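Local structure of decapping and exoribonuclease protein 1 (Kluyveromyces lactis, 4GPS) at residues A[165-168]-A[169-172]; A[180-183]-A[184-188]; A[268-271]-A[272-275]; A[388-391]-A[392-396]. The protein hydrolyses NAD caps and N7-methylguanosine caps from the 5' ends of RNAs and degrades RNA as a 5'-3' exoribonuclease, using a divalent metal cation. One frame throughout, in Å; residues are numbered along the deposited sequence.

Interaction 1. Residues A[165-168]-A[169-172]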
ATOM      1  N   GLN A 165      -5.573 -12.017 -15.957  1.00 48.71           N
ATOM      2  CA  GLN A 165      -6.158 -12.635 -17.133  1.00 49.37           C
ATOM      3  C   GLN A 165      -7.146 -11.679 -17.816  1.00 48.25           C
ATOM      4  O   GLN A 165      -7.210 -11.632 -19.032  1.00 49.57           O
ATOM      5  CB  GLN A 165      -6.843 -13.929 -16.710  1.00 53.76           C
ATOM      6  CG  GLN A 165      -7.896 -14.468 -17.646  1.00 64.86           C
ATOM      7  CD  GLN A 165      -8.363 -15.864 -17.222  1.00 72.90           C
ATOM      8  OE1 GLN A 165      -7.561 -16.814 -17.207  1.00 77.13           O
ATOM      9  NE2 GLN A 165      -9.653 -15.995 -16.862  1.00 65.20           N
ATOM     10  N   ARG A 166      -7.899 -10.907 -17.036  1.00 45.43           N
ATOM     11  CA  ARG A 166      -8.877  -9.991 -17.598  1.00 44.69           C
ATOM     12  C   ARG A 166      -8.277  -8.770 -18.236  1.00 45.82           C
ATOM     13  O   ARG A 166      -8.911  -8.150 -19.088  1.00 51.77           O
ATOM     14  CB  ARG A 166      -9.816  -9.459 -16.535  1.00 47.39           C
ATOM     15  CG  ARG A 166     -10.984 -10.266 -16.178  1.00 53.80           C
ATOM     16  CD  ARG A 166     -11.726  -9.455 -15.123  1.00 64.01           C
ATOM     17  NE  ARG A 166     -12.966  -8.858 -15.609  1.00 60.13           N
ATOM     18  CZ  ARG A 166     -14.132  -9.499 -15.654  1.00 56.63           C
ATOM     19  NH1 ARG A 166     -14.228 -10.765 -15.241  1.00 50.47           N
ATOM     20  NH2 ARG A 166     -15.207  -8.865 -16.104  1.00 62.76           N
ATOM     21  N   TYR A 167      -7.088  -8.390 -17.792  1.00 42.77           N
ATOM     22  CA  TYR A 167      -6.440  -7.183 -18.289  1.00 42.11           C
ATOM     23  C   TYR A 167      -5.232  -7.416 -19.183  1.00 44.19           C
ATOM     24  O   TYR A 167      -4.679  -6.483 -19.732  1.00 47.98           O
ATOM     25  CB  TYR A 167      -5.995  -6.342 -17.092  1.00 43.70           C
ATOM     26  CG  TYR A 167      -5.633  -4.915 -17.432  1.00 45.49           C
ATOM     27  CD1 TYR A 167      -6.627  -3.976 -17.679  1.00 45.01           C
ATOM     28  CD2 TYR A 167      -4.297  -4.511 -17.540  1.00 46.83           C
ATOM     29  CE1 TYR A 167      -6.310  -2.658 -18.032  1.00 49.79           C
ATOM     30  CE2 TYR A 167      -3.965  -3.181 -17.884  1.00 49.41           C
ATOM     31  CZ  TYR A 167      -4.982  -2.268 -18.128  1.00 50.35           C
ATOM     32  OH  TYR A 167      -4.688  -0.964 -18.455  1.00 57.45           O
ATOM     33  N   GLU A 168      -4.816  -8.657 -19.337  1.00 47.22           N
ATOM     34  CA  GLU A 168      -3.609  -8.935 -20.095  1.00 52.31           C
ATOM     35  C   GLU A 168      -3.550  -8.392 -21.507  1.00 49.72           C
ATOM     36  O   GLU A 168      -2.520  -7.898 -21.944  1.00 52.92           O
ATOM     37  CB  GLU A 168      -3.352 -10.436 -20.084  1.00 53.54           C
ATOM     38  CG  GLU A 168      -3.341 -11.081 -21.410  1.00 60.12           C
ATOM     39  CD  GLU A 168      -2.996 -12.511 -21.242  1.00 70.23           C
ATOM     40  OE1 GLU A 168      -1.804 -12.787 -20.952  1.00 72.40           O
ATOM     41  OE2 GLU A 168      -3.918 -13.352 -21.363  1.00 73.87           O
ATOM     42  N   LYS A 169      -4.653  -8.515 -22.217  1.00 47.42           N
ATOM     43  CA  LYS A 169      -4.740  -8.022 -23.567  1.00 51.26           C
ATOM     44  C   LYS A 169      -4.457  -6.527 -23.627  1.00 46.40           C
ATOM     45  O   LYS A 169      -4.017  -6.022 -24.646  1.00 48.98           O
ATOM     46  CB  LYS A 169      -6.136  -8.305 -24.131  1.00 58.34           C
ATOM     47  CG  LYS A 169      -6.502  -9.778 -24.052  1.00 74.15           C
ATOM     48  CD  LYS A 169      -7.575 -10.180 -25.056  1.00 81.65           C
ATOM     49  CE  LYS A 169      -6.938 -10.647 -26.364  1.00 85.66           C
ATOM     50  NZ  LYS A 169      -5.851 -11.646 -26.098  1.00 83.77           N
ATOM     51  N   THR A 170      -4.693  -5.836 -22.521  1.00 38.89           N
ATOM     52  CA  THR A 170      -4.514  -4.404 -22.452  1.00 38.08           C
ATOM     53  C   THR A 170      -3.136  -3.964 -21.949  1.00 40.84           C
ATOM     54  O   THR A 170      -2.852  -2.772 -21.895  1.00 38.80           O
ATOM     55  CB  THR A 170      -5.601  -3.780 -21.567  1.00 39.38           C
ATOM     56  OG1 THR A 170      -6.875  -4.347 -21.912  1.00 45.38           O
ATOM     57  CG2 THR A 170      -5.660  -2.247 -21.760  1.00 33.49           C
ATOM     58  N   LEU A 171      -2.270  -4.906 -21.592  1.00 39.07           N
ATOM     59  CA  LEU A 171      -0.965  -4.507 -21.104  1.00 41.47           C
ATOM     60  C   LEU A 171      -0.141  -3.918 -22.246  1.00 44.80           C
ATOM     61  O   LEU A 171      -0.420  -4.166 -23.416  1.00 48.55           O
ATOM     62  CB  LEU A 171      -0.236  -5.708 -20.503  1.00 44.41           C
ATOM     63  CG  LEU A 171      -0.754  -6.196 -19.152  1.00 45.89           C
ATOM     64  CD1 LEU A 171       0.022  -7.406 -18.747  1.00 47.64           C
ATOM     65  CD2 LEU A 171      -0.638  -5.105 -18.099  1.00 42.27           C
ATOM     66  N   ASN A 172       0.875  -3.146 -21.904  1.00 41.31           N
ATOM     67  CA  ASN A 172       1.748  -2.551 -22.907  1.00 41.74           C
ATOM     68  C   ASN A 172       2.847  -3.578 -23.223  1.00 42.28           C
ATOM     69  O   ASN A 172       3.761  -3.765 -22.437  1.00 41.89           O
ATOM     70  CB  ASN A 172       2.326  -1.263 -22.335  1.00 39.96           C
ATOM     71  CG  ASN A 172       3.272  -0.545 -23.289  1.00 44.36           C
ATOM     72  OD1 ASN A 172       3.473   0.652 -23.149  1.00 51.87           O
ATOM     73  ND2 ASN A 172       3.875  -1.258 -24.219  1.00 38.32           N
TER
HETATM   74  O   HOH W   1      -1.774  -0.834 -20.194  1.00 60.83           O

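Interaction 2. Residues A[180-183]-A[184-188]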
ATOM      1  N   SER A 180       1.195  -7.485  -8.882  1.00 40.63           N
ATOM      2  CA  SER A 180       1.327  -7.762  -7.464  1.00 40.51           C
ATOM      3  C   SER A 180       0.239  -7.190  -6.551  1.00 42.80           C
ATOM      4  O   SER A 180      -0.483  -6.279  -6.946  1.00 38.16           O
ATOM      5  CB  SER A 180       2.704  -7.206  -7.040  1.00 39.60           C
ATOM      6  OG  SER A 180       2.900  -7.237  -5.646  1.00 39.72           O
ATOM      7  N   LEU A 181       0.106  -7.734  -5.334  1.00 42.04           N
ATOM      8  CA  LEU A 181      -0.815  -7.141  -4.370  1.00 40.06           C
ATOM      9  C   LEU A 181      -0.068  -5.871  -3.911  1.00 42.61           C
ATOM     10  O   LEU A 181       1.175  -5.852  -3.875  1.00 41.40           O
ATOM     11  CB  LEU A 181      -1.018  -8.049  -3.178  1.00 39.39           C
ATOM     12  CG  LEU A 181      -1.567  -9.408  -3.579  1.00 42.11           C
ATOM     13  CD1 LEU A 181      -1.444 -10.376  -2.390  1.00 37.03           C
ATOM     14  CD2 LEU A 181      -3.011  -9.235  -4.083  1.00 36.12           C
ATOM     15  N   ARG A 182      -0.805  -4.812  -3.580  1.00 37.46           N
ATOM     16  CA  ARG A 182      -0.188  -3.568  -3.148  1.00 35.60           C
ATOM     17  C   ARG A 182       0.788  -3.732  -1.966  1.00 40.27           C
ATOM     18  O   ARG A 182       1.836  -3.095  -1.922  1.00 41.79           O
ATOM     19  CB  ARG A 182      -1.263  -2.556  -2.773  1.00 36.84           C
ATOM     20  CG  ARG A 182      -0.679  -1.223  -2.378  1.00 39.71           C
ATOM     21  CD  ARG A 182      -1.751  -0.181  -2.223  1.00 35.27           C
ATOM     22  NE  ARG A 182      -2.666  -0.625  -1.202  1.00 40.78           N
ATOM     23  CZ  ARG A 182      -3.652   0.117  -0.744  1.00 44.20           C
ATOM     24  NH1 ARG A 182      -3.830   1.342  -1.219  1.00 38.21           N
ATOM     25  NH2 ARG A 182      -4.471  -0.371   0.171  1.00 48.37           N
ATOM     26  N   HIS A 183       0.433  -4.585  -1.013  1.00 42.13           N
ATOM     27  CA  HIS A 183       1.255  -4.842   0.163  1.00 41.18           C
ATOM     28  C   HIS A 183       2.728  -5.095  -0.184  1.00 39.22           C
ATOM     29  O   HIS A 183       3.618  -4.587   0.489  1.00 39.16           O
ATOM     30  CB  HIS A 183       0.699  -6.053   0.941  1.00 45.03           C
ATOM     31  CG  HIS A 183       1.144  -6.101   2.364  1.00 61.05           C
ATOM     32  ND1 HIS A 183       0.495  -5.412   3.370  1.00 70.41           N
ATOM     33  CD2 HIS A 183       2.226  -6.679   2.944  1.00 67.81           C
ATOM     34  CE1 HIS A 183       1.159  -5.558   4.506  1.00 67.17           C
ATOM     35  NE2 HIS A 183       2.214  -6.322   4.277  1.00 66.15           N
ATOM     36  N   HIS A 184       2.999  -5.883  -1.222  1.00 39.32           N
ATOM     37  CA  HIS A 184       4.390  -6.175  -1.570  1.00 38.69           C
ATOM     38  C   HIS A 184       5.104  -5.035  -2.251  1.00 41.09           C
ATOM     39  O   HIS A 184       6.328  -4.954  -2.158  1.00 40.33           O
ATOM     40  CB  HIS A 184       4.510  -7.420  -2.438  1.00 35.96           C
ATOM     41  CG  HIS A 184       3.899  -8.629  -1.820  1.00 42.55           C
ATOM     42  ND1 HIS A 184       4.087  -8.955  -0.493  1.00 47.63           N
ATOM     43  CD2 HIS A 184       3.047  -9.552  -2.322  1.00 44.73           C
ATOM     44  CE1 HIS A 184       3.367 -10.023  -0.201  1.00 44.93           C
ATOM     45  NE2 HIS A 184       2.726 -10.404  -1.293  1.00 46.90           N
ATOM     46  N   ILE A 185       4.365  -4.167  -2.948  1.00 38.23           N
ATOM     47  CA  ILE A 185       5.021  -3.046  -3.580  1.00 36.17           C
ATOM     48  C   ILE A 185       5.390  -2.129  -2.406  1.00 39.61           C
ATOM     49  O   ILE A 185       6.512  -1.654  -2.299  1.00 40.39           O
ATOM     50  CB  ILE A 185       4.107  -2.325  -4.621  1.00 39.21           C
ATOM     51  CG1 ILE A 185       3.673  -3.298  -5.742  1.00 31.01           C
ATOM     52  CG2 ILE A 185       4.876  -1.203  -5.255  1.00 29.74           C
ATOM     53  CD1 ILE A 185       4.862  -3.977  -6.416  1.00 30.11           C
ATOM     54  N   ILE A 186       4.465  -1.909  -1.495  1.00 37.79           N
ATOM     55  CA  ILE A 186       4.803  -1.096  -0.358  1.00 40.16           C
ATOM     56  C   ILE A 186       6.051  -1.688   0.367  1.00 42.42           C
ATOM     57  O   ILE A 186       6.995  -0.944   0.678  1.00 42.87           O
ATOM     58  CB  ILE A 186       3.602  -0.979   0.623  1.00 40.10           C
ATOM     59  CG1 ILE A 186       2.488  -0.181  -0.035  1.00 40.14           C
ATOM     60  CG2 ILE A 186       4.016  -0.267   1.926  1.00 36.12           C
ATOM     61  CD1 ILE A 186       1.126  -0.473   0.556  1.00 35.71           C
ATOM     62  N   ASP A 187       6.081  -3.004   0.610  1.00 40.48           N
ATOM     63  CA  ASP A 187       7.221  -3.601   1.318  1.00 40.62           C
ATOM     64  C   ASP A 187       8.546  -3.297   0.626  1.00 43.08           C
ATOM     65  O   ASP A 187       9.535  -2.989   1.282  1.00 47.85           O
ATOM     66  CB  ASP A 187       7.132  -5.142   1.445  1.00 41.77           C
ATOM     67  CG  ASP A 187       6.021  -5.623   2.385  1.00 46.54           C
ATOM     68  OD1 ASP A 187       5.745  -4.965   3.422  1.00 40.86           O
ATOM     69  OD2 ASP A 187       5.429  -6.692   2.071  1.00 50.47           O
ATOM     70  N   ILE A 188       8.567  -3.422  -0.696  1.00 41.01           N
ATOM     71  CA  ILE A 188       9.770  -3.182  -1.445  1.00 38.30           C
ATOM     72  C   ILE A 188      10.207  -1.724  -1.356  1.00 39.68           C
ATOM     73  O   ILE A 188      11.386  -1.460  -1.228  1.00 40.64           O
ATOM     74  CB  ILE A 188       9.574  -3.556  -2.915  1.00 40.11           C
ATOM     75  CG1 ILE A 188       9.478  -5.072  -3.041  1.00 33.66           C
ATOM     76  CG2 ILE A 188      10.712  -2.943  -3.769  1.00 31.44           C
ATOM     77  CD1 ILE A 188       8.724  -5.537  -4.291  1.00 30.96           C
TER

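Interaction 3. Residues A[268-271]-A[272-275]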
ATOM      1  N   SER A 268       2.367   3.566 -14.696  1.00 42.12           N
ATOM      2  CA  SER A 268       3.680   3.516 -15.310  1.00 41.86           C
ATOM      3  C   SER A 268       4.707   3.977 -14.295  1.00 40.62           C
ATOM      4  O   SER A 268       4.503   4.965 -13.580  1.00 40.92           O
ATOM      5  CB  SER A 268       3.696   4.420 -16.546  1.00 43.21           C
ATOM      6  OG  SER A 268       4.900   4.273 -17.249  1.00 47.56           O
ATOM      7  N   LEU A 269       5.803   3.241 -14.221  1.00 36.97           N
ATOM      8  CA  LEU A 269       6.863   3.571 -13.304  1.00 39.88           C
ATOM      9  C   LEU A 269       8.073   4.066 -14.098  1.00 45.68           C
ATOM     10  O   LEU A 269       8.781   4.996 -13.674  1.00 42.34           O
ATOM     11  CB  LEU A 269       7.177   2.314 -12.476  1.00 38.98           C
ATOM     12  CG  LEU A 269       8.476   1.762 -11.882  1.00 40.91           C
ATOM     13  CD1 LEU A 269       9.631   2.710 -11.892  1.00 42.86           C
ATOM     14  CD2 LEU A 269       8.166   1.347 -10.477  1.00 43.59           C
ATOM     15  N   ASN A 270       8.243   3.466 -15.276  1.00 47.37           N
ATOM     16  CA  ASN A 270       9.356   3.709 -16.197  1.00 51.84           C
ATOM     17  C   ASN A 270       8.970   3.708 -17.637  1.00 48.86           C
ATOM     18  O   ASN A 270       7.866   3.371 -18.006  1.00 50.57           O
ATOM     19  CB  ASN A 270      10.368   2.559 -16.129  1.00 53.74           C
ATOM     20  CG  ASN A 270      11.503   2.893 -15.316  1.00 54.43           C
ATOM     21  OD1 ASN A 270      11.528   3.969 -14.722  1.00 61.45           O
ATOM     22  ND2 ASN A 270      12.471   2.007 -15.249  1.00 53.55           N
ATOM     23  N   ASP A 271       9.967   3.987 -18.455  1.00 48.13           N
ATOM     24  CA  ASP A 271       9.787   3.914 -19.874  1.00 48.81           C
ATOM     25  C   ASP A 271       9.892   2.426 -20.202  1.00 45.71           C
ATOM     26  O   ASP A 271       9.609   2.015 -21.316  1.00 46.04           O
ATOM     27  CB  ASP A 271      10.881   4.707 -20.572  1.00 51.18           C
ATOM     28  CG  ASP A 271      10.475   6.147 -20.822  1.00 59.02           C
ATOM     29  OD1 ASP A 271      11.368   6.965 -21.141  1.00 67.15           O
ATOM     30  OD2 ASP A 271       9.260   6.458 -20.713  1.00 56.15           O
ATOM     31  N   GLU A 272      10.287   1.616 -19.218  1.00 43.89           N
ATOM     32  CA  GLU A 272      10.421   0.177 -19.452  1.00 43.61           C
ATOM     33  C   GLU A 272       9.541  -0.671 -18.520  1.00 44.75           C
ATOM     34  O   GLU A 272       9.332  -1.867 -18.760  1.00 46.32           O
ATOM     35  CB  GLU A 272      11.879  -0.247 -19.249  1.00 43.53           C
ATOM     36  CG  GLU A 272      12.887   0.351 -20.217  1.00 47.62           C
ATOM     37  CD  GLU A 272      14.324   0.122 -19.769  1.00 56.51           C
ATOM     38  OE1 GLU A 272      14.630  -0.958 -19.216  1.00 57.72           O
ATOM     39  OE2 GLU A 272      15.164   1.026 -19.976  1.00 66.28           O
ATOM     40  N   ILE A 273       8.991  -0.030 -17.492  1.00 42.29           N
ATOM     41  CA  ILE A 273       8.237  -0.731 -16.467  1.00 39.19           C
ATOM     42  C   ILE A 273       6.835  -0.200 -16.103  1.00 38.90           C
ATOM     43  O   ILE A 273       6.680   0.984 -15.872  1.00 39.91           O
ATOM     44  CB  ILE A 273       9.099  -0.725 -15.163  1.00 39.49           C
ATOM     45  CG1 ILE A 273      10.399  -1.481 -15.399  1.00 29.57           C
ATOM     46  CG2 ILE A 273       8.304  -1.273 -13.974  1.00 37.51           C
ATOM     47  CD1 ILE A 273      11.433  -1.232 -14.267  1.00 30.79           C
ATOM     48  N   ASP A 274       5.834  -1.088 -16.046  1.00 35.70           N
ATOM     49  CA  ASP A 274       4.475  -0.728 -15.622  1.00 38.26           C
ATOM     50  C   ASP A 274       4.189  -1.599 -14.408  1.00 42.36           C
ATOM     51  O   ASP A 274       4.855  -2.607 -14.206  1.00 45.35           O
ATOM     52  CB  ASP A 274       3.381  -1.057 -16.669  1.00 37.25           C
ATOM     53  CG  ASP A 274       3.319  -0.062 -17.800  1.00 43.08           C
ATOM     54  OD1 ASP A 274       3.791   1.072 -17.618  1.00 44.72           O
ATOM     55  OD2 ASP A 274       2.790  -0.423 -18.877  1.00 46.19           O
ATOM     56  N   LEU A 275       3.175  -1.218 -13.630  1.00 39.81           N
ATOM     57  CA  LEU A 275       2.752  -1.979 -12.472  1.00 39.64           C
ATOM     58  C   LEU A 275       1.247  -2.259 -12.559  1.00 42.84           C
ATOM     59  O   LEU A 275       0.470  -1.363 -12.891  1.00 46.08           O
ATOM     60  CB  LEU A 275       3.006  -1.194 -11.187  1.00 36.68           C
ATOM     61  CG  LEU A 275       4.400  -0.955 -10.637  1.00 41.45           C
ATOM     62  CD1 LEU A 275       4.244  -0.707  -9.120  1.00 40.67           C
ATOM     63  CD2 LEU A 275       5.315  -2.142 -10.911  1.00 38.96           C
TER

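Interaction 4. Residues A[388-391]-A[392-396]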
ATOM      1  N   LEU A 388      16.057  -9.941 -13.101  1.00 46.99           N
ATOM      2  CA  LEU A 388      15.234 -11.148 -13.146  1.00 49.82           C
ATOM      3  C   LEU A 388      15.135 -11.602 -14.595  1.00 51.75           C
ATOM      4  O   LEU A 388      15.093 -12.805 -14.859  1.00 53.75           O
ATOM      5  CB  LEU A 388      13.839 -10.930 -12.550  1.00 45.38           C
ATOM      6  CG  LEU A 388      13.900 -10.779 -11.033  1.00 47.81           C
ATOM      7  CD1 LEU A 388      12.645 -10.172 -10.513  1.00 49.62           C
ATOM      8  CD2 LEU A 388      14.131 -12.121 -10.417  1.00 46.75           C
ATOM      9  N   LEU A 389      15.120 -10.661 -15.541  1.00 50.41           N
ATOM     10  CA  LEU A 389      15.026 -11.063 -16.940  1.00 53.91           C
ATOM     11  C   LEU A 389      16.330 -11.716 -17.387  1.00 57.83           C
ATOM     12  O   LEU A 389      16.313 -12.740 -18.065  1.00 58.20           O
ATOM     13  CB  LEU A 389      14.711  -9.875 -17.842  1.00 50.69           C
ATOM     14  CG  LEU A 389      13.313  -9.298 -17.651  1.00 51.82           C
ATOM     15  CD1 LEU A 389      13.105  -8.214 -18.674  1.00 43.44           C
ATOM     16  CD2 LEU A 389      12.263 -10.400 -17.783  1.00 47.28           C
ATOM     17  N   LEU A 390      17.457 -11.126 -16.999  1.00 56.07           N
ATOM     18  CA  LEU A 390      18.742 -11.677 -17.359  1.00 56.46           C
ATOM     19  C   LEU A 390      18.881 -13.114 -16.825  1.00 58.29           C
ATOM     20  O   LEU A 390      19.212 -14.033 -17.576  1.00 54.41           O
ATOM     21  CB  LEU A 390      19.862 -10.800 -16.804  1.00 57.83           C
ATOM     22  CG  LEU A 390      21.259 -11.324 -17.131  1.00 61.08           C
ATOM     23  CD1 LEU A 390      21.358 -11.444 -18.638  1.00 59.49           C
ATOM     24  CD2 LEU A 390      22.347 -10.395 -16.588  1.00 58.59           C
ATOM     25  N   LEU A 391      18.612 -13.306 -15.533  1.00 58.99           N
ATOM     26  CA  LEU A 391      18.727 -14.631 -14.921  1.00 59.22           C
ATOM     27  C   LEU A 391      17.775 -15.671 -15.489  1.00 62.65           C
ATOM     28  O   LEU A 391      18.135 -16.829 -15.574  1.00 62.74           O
ATOM     29  CB  LEU A 391      18.501 -14.559 -13.409  1.00 56.23           C
ATOM     30  CG  LEU A 391      19.585 -13.931 -12.538  1.00 54.39           C
ATOM     31  CD1 LEU A 391      19.149 -13.936 -11.096  1.00 54.90           C
ATOM     32  CD2 LEU A 391      20.881 -14.695 -12.713  1.00 57.70           C
ATOM     33  N   SER A 392      16.579 -15.258 -15.894  1.00 66.94           N
ATOM     34  CA  SER A 392      15.584 -16.202 -16.400  1.00 74.44           C
ATOM     35  C   SER A 392      15.852 -16.786 -17.784  1.00 76.42           C
ATOM     36  O   SER A 392      15.330 -17.856 -18.106  1.00 76.90           O
ATOM     37  CB  SER A 392      14.164 -15.587 -16.358  1.00 76.00           C
ATOM     38  OG  SER A 392      13.914 -14.698 -17.445  1.00 79.09           O
ATOM     39  N   GLN A 393      16.643 -16.102 -18.602  1.00 80.17           N
ATOM     40  CA  GLN A 393      16.968 -16.614 -19.936  1.00 88.83           C
ATOM     41  C   GLN A 393      17.925 -17.777 -19.718  1.00 94.57           C
ATOM     42  O   GLN A 393      17.726 -18.890 -20.232  1.00 94.43           O
ATOM     43  CB  GLN A 393      17.658 -15.528 -20.761  1.00 88.12           C
ATOM     44  CG  GLN A 393      16.815 -14.293 -20.876  1.00 96.09           C
ATOM     45  CD  GLN A 393      17.568 -13.089 -21.392  1.00100.60           C
ATOM     46  OE1 GLN A 393      18.625 -12.723 -20.868  1.00102.96           O
ATOM     47  NE2 GLN A 393      17.015 -12.447 -22.417  1.00103.23           N
ATOM     48  N   GLU A 394      18.946 -17.481 -18.912  1.00 98.68           N
ATOM     49  CA  GLU A 394      20.021 -18.392 -18.531  1.00100.00           C
ATOM     50  C   GLU A 394      19.613 -19.332 -17.384  1.00 99.96           C
ATOM     51  O   GLU A 394      20.397 -19.563 -16.458  1.00100.63           O
ATOM     52  CB  GLU A 394      21.232 -17.555 -18.095  1.00102.81           C
ATOM     53  CG  GLU A 394      21.643 -16.446 -19.077  1.00106.38           C
ATOM     54  CD  GLU A 394      22.558 -15.384 -18.443  1.00110.89           C
ATOM     55  OE1 GLU A 394      23.204 -14.620 -19.206  1.00110.08           O
ATOM     56  OE2 GLU A 394      22.625 -15.304 -17.186  1.00110.74           O
ATOM     57  N   SER A 395      18.397 -19.874 -17.443  1.00 97.55           N
ATOM     58  CA  SER A 395      17.914 -20.769 -16.392  1.00 96.40           C
ATOM     59  C   SER A 395      16.633 -21.509 -16.785  1.00 96.81           C
ATOM     60  O   SER A 395      15.970 -21.158 -17.762  1.00 97.39           O
ATOM     61  CB  SER A 395      17.680 -19.970 -15.103  1.00 96.03           C
ATOM     62  OG  SER A 395      17.095 -20.764 -14.081  1.00 97.01           O
ATOM     63  N   THR A 396      16.307 -22.540 -16.010  1.00 97.47           N
ATOM     64  CA  THR A 396      15.120 -23.378 -16.212  1.00 96.93           C
ATOM     65  C   THR A 396      14.085 -22.958 -15.170  1.00 95.35           C
ATOM     66  O   THR A 396      12.951 -23.458 -15.131  1.00 95.66           O
ATOM     67  CB  THR A 396      15.445 -24.873 -15.969  1.00 98.08           C
ATOM     68  OG1 THR A 396      16.731 -25.177 -16.524  1.00 99.57           O
ATOM     69  CG2 THR A 396      14.389 -25.771 -16.615  1.00 98.44           C
TER

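Interaction 1. Residues A[165-168]-A[169-172]
The backbone N of Thr170 donates to the carbonyl O of Tyr167 at 2.9 Å, the N-H···O angle of 142° marking a bent bond. One residue further on, Leu171 N reaches Glu168 O at 3.0 Å with a straighter N-H···O angle, so two bonds of i to i+3 spacing follow each other. This tight winding lays the side chain of Thr170 over that of Tyr167. CB of Thr170 sits 3.8 Å from the centroid of the Tyr167 ring and only 13° off the ring normal, a CH-pi contact over the middle of one face, while its CG2 reaches toward the phenol end. Leu171 comes in differently: its CD2 lies at the ring edge, 3.7 Å from CD2 of Tyr167. With CG of Tyr167 anti to the backbone N (chi1 -165°), the ring lies beneath Thr170 with one edge turned to Leu171. A water donates to Thr170 O at 2.8 Å and has a long, weak link to Tyr167 OH. Further out, the ring also packs on Lys87, Val89 and His90 of strand 86-95 and meets the ring of His266, whereas Glu168 and Lys169 are exposed. An alanine in place of Tyr167 would probably leave Thr170 CB and Leu171 CD2 without their aromatic partner and open a gap against strand 86-95. The two i to i+3 bonds, with near-helical torsions from Glu168 to Thr170, define consecutive 3-10-like turns of type I/III kind, placed after helix 156-167 and before strand 176-181.

Interaction 2. Residues A[180-183]-A[184-188]
At the strand-to-helix junction of this PD-(D/E)XK nuclease-like domain, where strand 176-181 runs directly into helix 182-190 beside the metal site, Leu181 meets His184 through a backbone bond from His184 N to Leu181 O. This carbonyl O of Leu181 is gripped by two donors, Ser180 OG at 2.8 Å and His184 N at 3.2 Å, which reach it from opposite faces of its carbonyl plane. The hydroxyl, anti to its own backbone N (chi1 172°), also touches CB of His184 and the CD1 methyl of Ile185. Next in line, Ile186 N donates almost straight to Arg182 O, with an N-H···O angle of 175°, and Asp187 N bonds to His183 O. These regular bonds set side chains four residues apart next to each other. Arg182 and Ile186 run alongside, pointing the same way, with Ile186 CD1 3.5 Å from Arg182 CG. The guanidinium beyond is committed elsewhere: NH1 of Arg182 forms a salt bridge with Glu293, a metal ligand, and its NE binds a citrate, probably from the crystallisation liquor, that also bonds His183 ND1. Asp187 holds a salt bridge to Arg313 of helix 305-319 through OD1. A leucine in place of Asp187 would probably leave Arg313 without this salt-bridge mate and remove the carboxylate beside His183 CD2. Here carboxylate and imidazole planes are 80° apart, almost perpendicular, and Asp187 OD2 lies 3.3 Å from the ring carbon CD2 of His183.

Interaction 3. Residues A[268-271]-A[272-275]
Ile273 O receives two backbone donors, Leu269 N at 2.9 Å and Asn270 N at 3.0 Å. They approach differently: the Asn270 bond lies in the carbonyl plane, on a lone pair, whereas Leu269 N is tilted 21° from that plane. Because two consecutive residues face one, their side chains emerge together and flank Ile273, each lying alongside it and pointing the same way. Leu269 CG is 3.7 Å from the CG2 methyl of Ile273, and Asn270 CB is equally close to Ile273 CB. The torsion of Ile273 serves both neighbours, since CG2, anti to the backbone N, faces Leu269 while CG1 (chi1 -62°) leads to the Asn270 side. Such a doubled donor pair, with Leu269 in near-helical and Asn270 in extended backbone torsions, defines a classic beta bulge, placed here where strand 259-268 gives way to the hairpin turn into strand 273-285. On the strand side of the bulge, Ser268 and Asp274 form an antiparallel non-hydrogen-bonded pair, CA to CA 4.3 Å. Their side chains leave on the same face of the sheet, where Asp274 OD1 comes 3.4 Å from Ser268 CA. Lys175 NZ bridges both polar ends, with a salt bridge to Asp274 OD1 and a hydrogen bond to Ser268 OG. Helix 370-393 lies against the Leu269 and Ile273 side: Phe377 and Phe381 pack on Leu269, and Gln378 NE2 bonds Leu269 O. At the exposed turn, Glu272 OE1 makes a salt bridge with Lys385 of the same helix.

Interaction 4. Residues A[388-391]-A[392-396]
Ser392 supplies the firm part of the contact, its N bonding to Leu388 O at 3.0 Å and its OG donating to Leu389 O at 3.2 Å, the usual side-chain-to-backbone bond of a serine within a helix. The hydroxyl can turn back along the helix because it stands between the backbone N and the carbonyl carbon (chi1 79°). On this side the chain is well packed: Leu388, Leu391 and Ser392 all lie against Phe400 of strand 399-404, and Leu388 and Leu391 also meet Ile412. The other side is looser. Gln393 N has only weak bonds, 3.4 Å to Leu389 O and 3.5 Å to Leu390 O. There the exposed Leu390 lays CD1 near two polar ends, 3.7 Å from Glu394 OE1 and slightly farther from Gln393 OE1, with Gln393 crossing it at about a right angle. Past Glu394, the chain becomes extended, and Ser395 CB lies 3.2 Å from Leu391 O, while Ser395 OG bonds to Ser397 N. The weak bonds of Gln393 N, and Glu394 as the first residue to leave helical torsions, mark the C-terminal end of a long helix, 370-393, just before strand 399-404.

Interaction 3 touches two of the others. Asn172 CB of interaction 1 packs on Asp274 OD2 at 3.6 Å, and Ile185 CG2 of interaction 2 meets Leu275 CD1 at 3.9 Å. Strand 176-181, which feeds the helix of interaction 2, pairs in parallel with strand 273-285, so interactions 2 and 3 reach neighbouring strands, with interaction 1 in the loop that leads into the first of them. Interaction 4 is more remote, its nearest atoms about 7 Å from interaction 3, but helix 370-393 serves both. Only interaction 2 reaches the active site, the Arg182 side chain lying about 3 Å from the metal ligand Glu293; interactions 1, 3 and 4 lie away from it.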